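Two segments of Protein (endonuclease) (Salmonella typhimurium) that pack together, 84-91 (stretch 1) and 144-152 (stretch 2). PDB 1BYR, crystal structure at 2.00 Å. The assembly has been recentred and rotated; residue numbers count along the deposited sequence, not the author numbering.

Stretch 1 (84-91) LRTDSNFP
Stretch 2 (144-152) RWNQGRDYR

The contact is a short antiparallel strand pairing accompanied by one arginine, Arg85, that stacks on the Trp145 ring, forms a salt bridge with Asp150 and donates to the Trp145 carbonyl. Leu84 to Asp87 form an extended strand, with phi from -103° to -134° and psi from 124° to 148°. In stretch 2 a helix running through Trp145 gives way to a turn, marked by Gly148 N to Trp145 O at 2.9 Å, and the chain then extends through Arg149 and Asp150.

The register follows from two bridges. Thr86 and Arg149 are the hydrogen-bonded pair, CA to CA 5.2 Å: Thr86 N donates to Arg149 O at 2.9 Å (159°), and Arg149 N to Thr86 O at 2.7 Å (162°). Arg85 and Asp150 are the non-hydrogen-bonded pair, with CA atoms 4.4 Å apart, and Arg85 CA approaches Arg149 O at 3.1 Å as a CA-H...O contact. One residue further, Tyr151 N donates to Leu84 O at 2.8 Å. Gly148 CA lies 4.4 Å from Asp87 CA; an ideal CB on this glycine would clash with Arg85 CB at 3.0 Å.

Arg85 and Asp150 share one sheet face, Thr86 and Arg149 the other. The Arg85 side chain (chi1 m, chi2 and chi3 t) is extended, and the residue as a whole has the largest covered area here, 146 Å² of the 826 Å² total. Its guanidinium lies flat on Trp145 (chi1 t, chi2 -94°), planes at 11° and centres 4.0 Å apart, while Arg85 CD sits 3.6 Å from the centroid of the six-membered ring, almost on its normal. Arg85 NH1 and Trp145 NE1, at 3.2 Å, are two donors, so their proximity reflects stacking. The polar partners lie elsewhere: Arg85 NE makes a nearly linear salt bridge to Asp150 OD1 (3.0 Å, 176°; Asp150 chi1 m), and Arg85 NH1 donates to Trp145 O at 2.9 Å. Water 2 extends the pairing, accepting from Arg85 NH2 at 2.9 Å and donating to Asp150 OD2 at 3.2 Å.

Beyond the strand, Asn89 (chi1 m) uses ND2 to donate to Gln147 OE1 at 2.8 Å (131°; Gln147 chi1 p, chi2 t). Its backbone is fixed locally by Asn89 N to Asp87 OD1, 2.9 Å, with Asp87 chi1 t. Phe90 (chi1 m, chi2 89°) places CZ over one face of the Arg144 guanidinium, 3.5 Å from Arg144 NE. At the other end, Leu84 CD2 meets Tyr151 CD2 at 4.0 Å, both residues with chi1 t, and water 1 links Leu84 N to Tyr151 O, each at 2.9 Å from its oxygen.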

ATOM      1  N   LEU A  84      -5.319  21.863  -0.782  1.00  8.51           N
ATOM      2  CA  LEU A  84      -4.267  20.928  -1.140  1.00  8.89           C
ATOM      3  C   LEU A  84      -2.869  21.399  -0.745  1.00  8.91           C
ATOM      4  O   LEU A  84      -2.537  22.581  -0.860  1.00 10.00           O
ATOM      5  CB  LEU A  84      -4.336  20.672  -2.648  1.00  8.07           C
ATOM      6  CG  LEU A  84      -3.177  19.969  -3.346  1.00  7.77           C
ATOM      7  CD1 LEU A  84      -3.291  18.454  -3.126  1.00  6.26           C
ATOM      8  CD2 LEU A  84      -3.210  20.310  -4.837  1.00  5.18           C
ATOM      9  N   ARG A  85      -2.050  20.462  -0.263  1.00  9.47           N
ATOM     10  CA  ARG A  85      -0.682  20.764   0.140  1.00  9.12           C
ATOM     11  C   ARG A  85       0.342  19.753  -0.367  1.00  8.23           C
ATOM     12  O   ARG A  85       0.052  18.565  -0.524  1.00  5.11           O
ATOM     13  CB  ARG A  85      -0.561  20.818   1.675  1.00  8.88           C
ATOM     14  CG  ARG A  85      -1.300  21.955   2.348  1.00 11.54           C
ATOM     15  CD  ARG A  85      -0.903  22.098   3.822  1.00 13.33           C
ATOM     16  NE  ARG A  85      -1.395  23.355   4.371  1.00 13.26           N
ATOM     17  CZ  ARG A  85      -1.460  23.635   5.667  1.00 18.36           C
ATOM     18  NH1 ARG A  85      -1.066  22.743   6.576  1.00 17.70           N
ATOM     19  NH2 ARG A  85      -1.926  24.815   6.061  1.00 19.06           N
ATOM     20  N   THR A  86       1.550  20.247  -0.631  1.00  6.92           N
ATOM     21  CA  THR A  86       2.649  19.395  -1.035  1.00  8.59           C
ATOM     22  C   THR A  86       3.520  19.253   0.217  1.00 10.39           C
ATOM     23  O   THR A  86       3.636  20.189   1.008  1.00 11.12           O
ATOM     24  CB  THR A  86       3.461  20.001  -2.194  1.00  8.76           C
ATOM     25  OG1 THR A  86       3.897  21.315  -1.847  1.00  9.95           O
ATOM     26  CG2 THR A  86       2.619  20.067  -3.441  1.00 11.71           C
ATOM     27  N   ASP A  87       4.124  18.083   0.409  1.00 10.06           N
ATOM     28  CA  ASP A  87       4.950  17.831   1.590  1.00 11.20           C
ATOM     29  C   ASP A  87       6.300  17.299   1.147  1.00 12.14           C
ATOM     30  O   ASP A  87       6.378  16.310   0.417  1.00 12.26           O
ATOM     31  CB  ASP A  87       4.230  16.814   2.487  1.00 10.83           C
ATOM     32  CG  ASP A  87       5.062  16.364   3.684  1.00 13.20           C
ATOM     33  OD1 ASP A  87       6.072  17.007   4.018  1.00 11.16           O
ATOM     34  OD2 ASP A  87       4.681  15.349   4.304  1.00 11.58           O
ATOM     35  N   SER A  88       7.367  17.974   1.566  1.00 12.74           N
ATOM     36  CA  SER A  88       8.713  17.570   1.196  1.00 12.88           C
ATOM     37  C   SER A  88       9.572  17.240   2.405  1.00 13.04           C
ATOM     38  O   SER A  88      10.780  17.103   2.286  1.00 12.86           O
ATOM     39  CB  SER A  88       9.391  18.700   0.417  1.00 14.89           C
ATOM     40  OG  SER A  88       9.502  19.861   1.229  1.00 16.32           O
ATOM     41  N   ASN A  89       8.948  17.130   3.566  1.00 13.83           N
ATOM     42  CA  ASN A  89       9.692  16.842   4.780  1.00 14.36           C
ATOM     43  C   ASN A  89      10.175  15.403   4.906  1.00 14.43           C
ATOM     44  O   ASN A  89      10.877  15.060   5.851  1.00 13.91           O
ATOM     45  CB  ASN A  89       8.866  17.244   5.996  1.00 18.36           C
ATOM     46  CG  ASN A  89       8.887  18.749   6.222  1.00 25.33           C
ATOM     47  OD1 ASN A  89       9.822  19.442   5.792  1.00 25.59           O
ATOM     48  ND2 ASN A  89       7.866  19.270   6.885  1.00 26.21           N
ATOM     49  N   PHE A  90       9.814  14.578   3.930  1.00 11.73           N
ATOM     50  CA  PHE A  90      10.210  13.178   3.916  1.00 11.70           C
ATOM     51  C   PHE A  90      10.866  12.852   2.569  1.00 11.14           C
ATOM     52  O   PHE A  90      10.459  13.387   1.530  1.00  9.15           O
ATOM     53  CB  PHE A  90       8.980  12.276   4.121  1.00 12.07           C
ATOM     54  CG  PHE A  90       8.234  12.520   5.420  1.00 12.06           C
ATOM     55  CD1 PHE A  90       7.207  13.459   5.488  1.00 10.62           C
ATOM     56  CD2 PHE A  90       8.541  11.789   6.561  1.00  9.97           C
ATOM     57  CE1 PHE A  90       6.500  13.666   6.663  1.00  7.42           C
ATOM     58  CE2 PHE A  90       7.836  11.996   7.738  1.00 10.43           C
ATOM     59  CZ  PHE A  90       6.807  12.941   7.783  1.00  8.03           C
ATOM     60  N   PRO A  91      11.922  12.011   2.562  1.00 10.65           N
ATOM     61  CA  PRO A  91      12.488  11.733   1.241  1.00 10.53           C
ATOM     62  C   PRO A  91      11.338  11.413   0.280  1.00 10.35           C
ATOM     63  O   PRO A  91      11.347  11.830  -0.879  1.00 11.90           O
ATOM     64  CB  PRO A  91      13.422  10.545   1.496  1.00  8.06           C
ATOM     65  CG  PRO A  91      13.877  10.753   2.896  1.00  7.98           C
ATOM     66  CD  PRO A  91      12.677  11.337   3.633  1.00 10.06           C
ATOM     67  N   ARG A 144       1.298  14.981   8.590  1.00  6.52           N
ATOM     68  CA  ARG A 144       1.893  15.248   7.284  1.00  4.19           C
ATOM     69  C   ARG A 144       1.334  16.538   6.695  1.00  6.28           C
ATOM     70  O   ARG A 144       2.067  17.320   6.110  1.00  7.08           O
ATOM     71  CB  ARG A 144       1.613  14.082   6.336  1.00  4.70           C
ATOM     72  CG  ARG A 144       2.615  12.894   6.438  1.00  5.06           C
ATOM     73  CD  ARG A 144       3.028  12.555   7.877  1.00  4.21           C
ATOM     74  NE  ARG A 144       3.774  11.291   7.942  1.00  4.85           N
ATOM     75  CZ  ARG A 144       4.251  10.744   9.060  1.00  6.00           C
ATOM     76  NH1 ARG A 144       4.075  11.345  10.229  1.00  2.00           N
ATOM     77  NH2 ARG A 144       4.873   9.569   9.013  1.00  3.85           N
ATOM     78  N   TRP A 145       0.033  16.759   6.853  1.00  7.20           N
ATOM     79  CA  TRP A 145      -0.612  17.980   6.358  1.00  9.81           C
ATOM     80  C   TRP A 145      -0.017  19.227   7.029  1.00  9.62           C
ATOM     81  O   TRP A 145       0.340  20.204   6.365  1.00  8.94           O
ATOM     82  CB  TRP A 145      -2.121  17.911   6.629  1.00  8.80           C
ATOM     83  CG  TRP A 145      -2.853  19.216   6.478  1.00 11.28           C
ATOM     84  CD1 TRP A 145      -3.142  20.115   7.472  1.00 13.40           C
ATOM     85  CD2 TRP A 145      -3.419  19.760   5.278  1.00 10.36           C
ATOM     86  NE1 TRP A 145      -3.845  21.173   6.964  1.00 13.61           N
ATOM     87  CE2 TRP A 145      -4.026  20.982   5.619  1.00 12.69           C
ATOM     88  CE3 TRP A 145      -3.466  19.326   3.951  1.00  9.65           C
ATOM     89  CZ2 TRP A 145      -4.682  21.783   4.675  1.00 11.86           C
ATOM     90  CZ3 TRP A 145      -4.119  20.127   3.012  1.00 12.20           C
ATOM     91  CH2 TRP A 145      -4.717  21.337   3.379  1.00 11.92           C
ATOM     92  N   ASN A 146       0.109  19.170   8.349  1.00 12.13           N
ATOM     93  CA  ASN A 146       0.642  20.285   9.123  1.00 14.60           C
ATOM     94  C   ASN A 146       2.013  20.790   8.696  1.00 16.31           C
ATOM     95  O   ASN A 146       2.359  21.933   8.980  1.00 19.11           O
ATOM     96  CB  ASN A 146       0.655  19.925  10.612  1.00 14.55           C
ATOM     97  CG  ASN A 146      -0.754  19.850  11.193  1.00 16.86           C
ATOM     98  OD1 ASN A 146      -1.713  20.264  10.555  1.00 15.64           O
ATOM     99  ND2 ASN A 146      -0.866  19.324  12.401  1.00 18.07           N
ATOM    100  N   GLN A 147       2.801  19.965   8.017  1.00 15.38           N
ATOM    101  CA  GLN A 147       4.107  20.433   7.576  1.00 16.59           C
ATOM    102  C   GLN A 147       4.166  20.549   6.061  1.00 16.93           C
ATOM    103  O   GLN A 147       5.248  20.495   5.456  1.00 16.57           O
ATOM    104  CB  GLN A 147       5.214  19.502   8.070  1.00 18.72           C
ATOM    105  CG  GLN A 147       5.037  18.067   7.704  1.00 16.64           C
ATOM    106  CD  GLN A 147       5.863  17.178   8.584  1.00 20.03           C
ATOM    107  OE1 GLN A 147       7.077  17.356   8.715  1.00 20.25           O
ATOM    108  NE2 GLN A 147       5.223  16.210   9.203  1.00 20.80           N
ATOM    109  N   GLY A 148       2.995  20.700   5.450  1.00 14.59           N
ATOM    110  CA  GLY A 148       2.921  20.829   4.009  1.00 14.79           C
ATOM    111  C   GLY A 148       2.843  22.278   3.578  1.00 15.48           C
ATOM    112  O   GLY A 148       2.669  23.182   4.408  1.00 14.55           O
ATOM    113  N   ARG A 149       2.965  22.503   2.273  1.00 14.68           N
ATOM    114  CA  ARG A 149       2.914  23.845   1.694  1.00 16.14           C
ATOM    115  C   ARG A 149       1.650  23.956   0.842  1.00 13.78           C
ATOM    116  O   ARG A 149       1.393  23.112  -0.008  1.00 14.00           O
ATOM    117  CB  ARG A 149       4.148  24.066   0.806  1.00 19.59           C
ATOM    118  CG  ARG A 149       4.698  25.484   0.787  1.00 25.40           C
ATOM    119  CD  ARG A 149       6.218  25.446   0.689  1.00 31.05           C
ATOM    120  NE  ARG A 149       6.872  25.708   1.974  1.00 34.35           N
ATOM    121  CZ  ARG A 149       8.173  25.537   2.209  1.00 34.30           C
ATOM    122  NH1 ARG A 149       8.966  25.088   1.253  1.00 34.46           N
ATOM    123  NH2 ARG A 149       8.679  25.813   3.406  1.00 33.76           N
ATOM    124  N   ASP A 150       0.855  24.986   1.082  1.00 14.48           N
ATOM    125  CA  ASP A 150      -0.373  25.182   0.315  1.00 12.81           C
ATOM    126  C   ASP A 150      -0.104  25.235  -1.177  1.00 13.62           C
ATOM    127  O   ASP A 150       0.890  25.806  -1.615  1.00 12.77           O
ATOM    128  CB  ASP A 150      -1.031  26.512   0.680  1.00 14.78           C
ATOM    129  CG  ASP A 150      -1.870  26.440   1.933  1.00 17.10           C
ATOM    130  OD1 ASP A 150      -2.278  25.337   2.351  1.00 16.61           O
ATOM    131  OD2 ASP A 150      -2.129  27.514   2.510  1.00 18.87           O
ATOM    132  N   TYR A 151      -0.983  24.633  -1.972  1.00 13.36           N
ATOM    133  CA  TYR A 151      -0.867  24.737  -3.426  1.00 13.91           C
ATOM    134  C   TYR A 151      -2.224  25.300  -3.812  1.00 15.33           C
ATOM    135  O   TYR A 151      -3.227  24.597  -3.768  1.00 12.60           O
ATOM    136  CB  TYR A 151      -0.668  23.391  -4.111  1.00 12.18           C
ATOM    137  CG  TYR A 151      -0.432  23.546  -5.603  1.00 11.82           C
ATOM    138  CD1 TYR A 151       0.858  23.727  -6.113  1.00  8.93           C
ATOM    139  CD2 TYR A 151      -1.499  23.527  -6.506  1.00  9.25           C
ATOM    140  CE1 TYR A 151       1.069  23.875  -7.480  1.00  9.01           C
ATOM    141  CE2 TYR A 151      -1.292  23.675  -7.869  1.00  9.47           C
ATOM    142  CZ  TYR A 151      -0.007  23.851  -8.352  1.00  9.65           C
ATOM    143  OH  TYR A 151       0.207  23.989  -9.710  1.00  9.46           O
ATOM    144  N   ARG A 152      -2.257  26.573  -4.182  1.00 19.26           N
ATOM    145  CA  ARG A 152      -3.534  27.204  -4.496  1.00 23.13           C
ATOM    146  C   ARG A 152      -3.690  27.736  -5.908  1.00 24.55           C
ATOM    147  O   ARG A 152      -2.778  27.695  -6.728  1.00 23.37           O
ATOM    148  CB  ARG A 152      -3.796  28.354  -3.506  1.00 24.06           C
ATOM    149  CG  ARG A 152      -4.791  28.024  -2.400  1.00 29.54           C
ATOM    150  CD  ARG A 152      -4.263  28.399  -1.005  1.00 33.03           C
ATOM    151  NE  ARG A 152      -5.342  28.451  -0.017  1.00 36.32           N
ATOM    152  CZ  ARG A 152      -5.877  27.382   0.575  1.00 39.30           C
ATOM    153  NH1 ARG A 152      -5.442  26.158   0.285  1.00 39.41           N
ATOM    154  NH2 ARG A 152      -6.865  27.533   1.450  1.00 40.07           N
TER
HETATM  155  O   HOH W   1      -5.375  24.610  -1.824  1.00 19.71           O
HETATM  156  O   HOH W   2      -3.922  26.655   5.038  1.00 21.01           O
HETATM  157  O   HOH W   3       2.801  23.683  -2.787  1.00 13.51           O
HETATM  158  O   HOH W   4       6.505  20.450   3.112  1.00  7.89           O